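Local coordinates for microcin B17-processing protein McbD (Escherichia coli, PDB 6GRI), which acts as the YcaO-family cyclodehydratase subunit of the microcin B17 synthetase, helping to process the inactive McbA precursor into the active peptide, at the interface of chains B and A. Numbering follows the deposited sequence. Chains: chain A, Microcin B17-processing protein McbD; chain B, Microcin B17-processing protein McbC.

The interface of chains B and A. Residues chain B 64-68; chain A 204-205, 208, 237, 266-267, 270.
A loop of McbC, B:Pro64 to B:Ser68, turning at B:Gly65, whose phi is positive, lies across two helices of McbD, 196-208 and 251-274, and shows how a segment without helix or strand can be held by an aromatic plug, a carboxylate and a tyrosine hydroxyl working together. The plug is B:Phe66, whose CG stands anti to its carbonyl carbon (chi1 -64°). Followed outward, its CB passes 3.5 Å from carboxylate oxygen OE1 of A:Glu208, CG lies near the same oxygen, and CD1 runs beside the same residue, whose CB sits in plane at the ring edge. CE1 approaches the hydroxyl OH of A:Tyr266 and the backbone carbonyl O of A:Ala204 in van der Waals contact, while CD2, CE2 and the tip CZ meet the alanine methyl, CZ lying 3.4 Å from A:Ala204 CB. That methyl covers one ring face toward the rim; A:Tyr266 CE1 lies over the opposite face, also off centre, so the ring is wedged between the two helices.

A:Glu208 crosses the phenyl obliquely, its carboxylate plane turned 62° from the ring. With CG anti to the backbone N (chi1 -156°) and the chain bent at chi2, the acid turns to the loop and receives it in a fork. B:Ser67 N donates almost straight to OE1 of A:Glu208 at 2.9 Å. B:Ser67 OG donates to OE2 of A:Glu208 at 2.6 Å, both on syn lone pairs. From within McbD, A:Ser237 OG donates to the anti lone pair of A:Glu208 OE2 at 2.7 Å, so OE2 accepts two bonds, and probably helps to fix the carboxylate's rotation; these donors would be expected to favour its ionised form.

On the other flank, A:Tyr266, its CG anti to the backbone N, donates a hydrogen bond from its hydroxyl OH to the carbonyl O of B:Gly65 at 2.6 Å, approaching from above the carbonyl plane. The glycine CA rests centrally over the imidazole face of A:His270, 3.6 Å from CD2 of A:His270. Together these contacts dock the McbC loop on the cyclodehydratase, probably helping to hold McbC and McbD together within the synthetase.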
loop_
_atom_site.group_PDB
_atom_site.type_symbol
_atom_site.label_atom_id
_atom_site.label_comp_id
_atom_site.label_asym_id
_atom_site.label_seq_id
_atom_site.Cartn_x
_atom_site.Cartn_y
_atom_site.Cartn_z
ATOM N N PRO B 64 30.235 13.857 2.799
ATOM C CA PRO B 64 30.922 13.285 1.635
ATOM C C PRO B 64 31.905 14.257 0.984
ATOM O O PRO B 64 31.523 15.385 0.631
ATOM C CB PRO B 64 29.780 12.929 0.661
ATOM C CG PRO B 64 28.520 13.452 1.265
ATOM C CD PRO B 64 28.777 13.650 2.724
ATOM N N GLY B 65 33.153 13.801 0.844
ATOM C CA GLY B 65 34.247 14.600 0.305
ATOM C C GLY B 65 35.225 15.129 1.340
ATOM O O GLY B 65 36.315 15.595 0.979
ATOM N N PHE B 66 34.848 15.065 2.615
ATOM C CA PHE B 66 35.683 15.566 3.705
ATOM C C PHE B 66 36.166 14.432 4.582
ATOM O O PHE B 66 35.564 13.359 4.604
ATOM C CB PHE B 66 34.915 16.612 4.498
ATOM C CG PHE B 66 34.582 17.820 3.679
ATOM C CD1 PHE B 66 35.562 18.783 3.427
ATOM C CD2 PHE B 66 33.326 17.964 3.102
ATOM C CE1 PHE B 66 35.275 19.887 2.649
ATOM C CE2 PHE B 66 33.034 19.068 2.321
ATOM C CZ PHE B 66 34.008 20.027 2.092
ATOM N N SER B 67 37.279 14.672 5.266
ATOM C CA SER B 67 37.989 13.640 6.002
ATOM C C SER B 67 38.373 14.053 7.425
ATOM O O SER B 67 39.173 13.368 8.064
ATOM C CB SER B 67 39.243 13.249 5.225
ATOM O OG SER B 67 40.229 14.276 5.294
ATOM N N SER B 68 37.795 15.143 7.928
ATOM C CA SER B 68 38.127 15.655 9.253
ATOM C C SER B 68 37.321 14.834 10.250
ATOM O O SER B 68 36.156 15.114 10.497
ATOM C CB SER B 68 37.803 17.155 9.365
ATOM O OG SER B 68 38.171 17.859 8.181
ATOM N N ALA A 204 33.016 23.313 6.421
ATOM C CA ALA A 204 33.654 22.107 5.899
ATOM C C ALA A 204 34.999 22.445 5.239
ATOM O O ALA A 204 36.021 21.851 5.585
ATOM C CB ALA A 204 32.734 21.381 4.920
ATOM N N LEU A 205 34.993 23.424 4.332
ATOM C CA LEU A 205 36.191 23.780 3.568
ATOM C C LEU A 205 37.331 24.277 4.447
ATOM O O LEU A 205 38.470 23.840 4.286
ATOM C CB LEU A 205 35.870 24.818 2.484
ATOM C CG LEU A 205 34.991 24.286 1.350
ATOM C CD1 LEU A 205 34.333 25.436 0.595
ATOM C CD2 LEU A 205 35.775 23.379 0.405
ATOM N N GLU A 208 39.039 21.315 6.102
ATOM C CA GLU A 208 39.868 20.459 5.238
ATOM C C GLU A 208 41.121 21.166 4.729
ATOM O O GLU A 208 42.133 20.518 4.468
ATOM C CB GLU A 208 39.058 19.973 4.038
ATOM C CG GLU A 208 39.566 18.676 3.409
ATOM C CD GLU A 208 39.157 17.409 4.166
ATOM O OE1 GLU A 208 38.237 17.446 5.023
ATOM O OE2 GLU A 208 39.756 16.351 3.889
ATOM N N SER A 237 43.087 14.094 1.901
ATOM C CA SER A 237 42.233 14.743 0.879
ATOM C C SER A 237 42.618 14.408 -0.562
ATOM O O SER A 237 43.786 14.520 -0.923
ATOM C CB SER A 237 42.307 16.273 1.005
ATOM O OG SER A 237 41.818 16.739 2.245
ATOM N N TYR A 266 34.104 20.399 -6.471
ATOM C CA TYR A 266 34.746 19.623 -5.420
ATOM C C TYR A 266 34.113 18.223 -5.341
ATOM O O TYR A 266 34.835 17.225 -5.314
ATOM C CB TYR A 266 34.635 20.363 -4.084
ATOM C CG TYR A 266 35.345 19.710 -2.912
ATOM C CD1 TYR A 266 34.816 18.572 -2.287
ATOM C CD2 TYR A 266 36.514 20.254 -2.388
ATOM C CE1 TYR A 266 35.449 17.983 -1.204
ATOM C CE2 TYR A 266 37.156 19.668 -1.308
ATOM C CZ TYR A 266 36.615 18.539 -0.718
ATOM O OH TYR A 266 37.229 17.965 0.363
ATOM N N ILE A 267 32.777 18.151 -5.334
ATOM C CA ILE A 267 32.091 16.867 -5.119
ATOM C C ILE A 267 32.145 15.934 -6.331
ATOM O O ILE A 267 32.367 14.717 -6.155
ATOM C CB ILE A 267 30.636 17.031 -4.583
ATOM C CG1 ILE A 267 30.125 15.718 -3.978
ATOM C CG2 ILE A 267 29.669 17.502 -5.662
ATOM C CD1 ILE A 267 30.984 15.180 -2.853
ATOM N N HIS A 270 35.718 14.637 -6.715
ATOM C CA HIS A 270 35.959 13.731 -5.592
ATOM C C HIS A 270 35.378 12.359 -5.904
ATOM O O HIS A 270 36.091 11.363 -5.822
ATOM C CB HIS A 270 35.381 14.253 -4.272
ATOM C CG HIS A 270 35.507 13.274 -3.148
ATOM N ND1 HIS A 270 36.699 13.037 -2.502
ATOM C CD2 HIS A 270 34.601 12.434 -2.591
ATOM C CE1 HIS A 270 36.518 12.099 -1.587
ATOM N NE2 HIS A 270 35.254 11.719 -1.619
#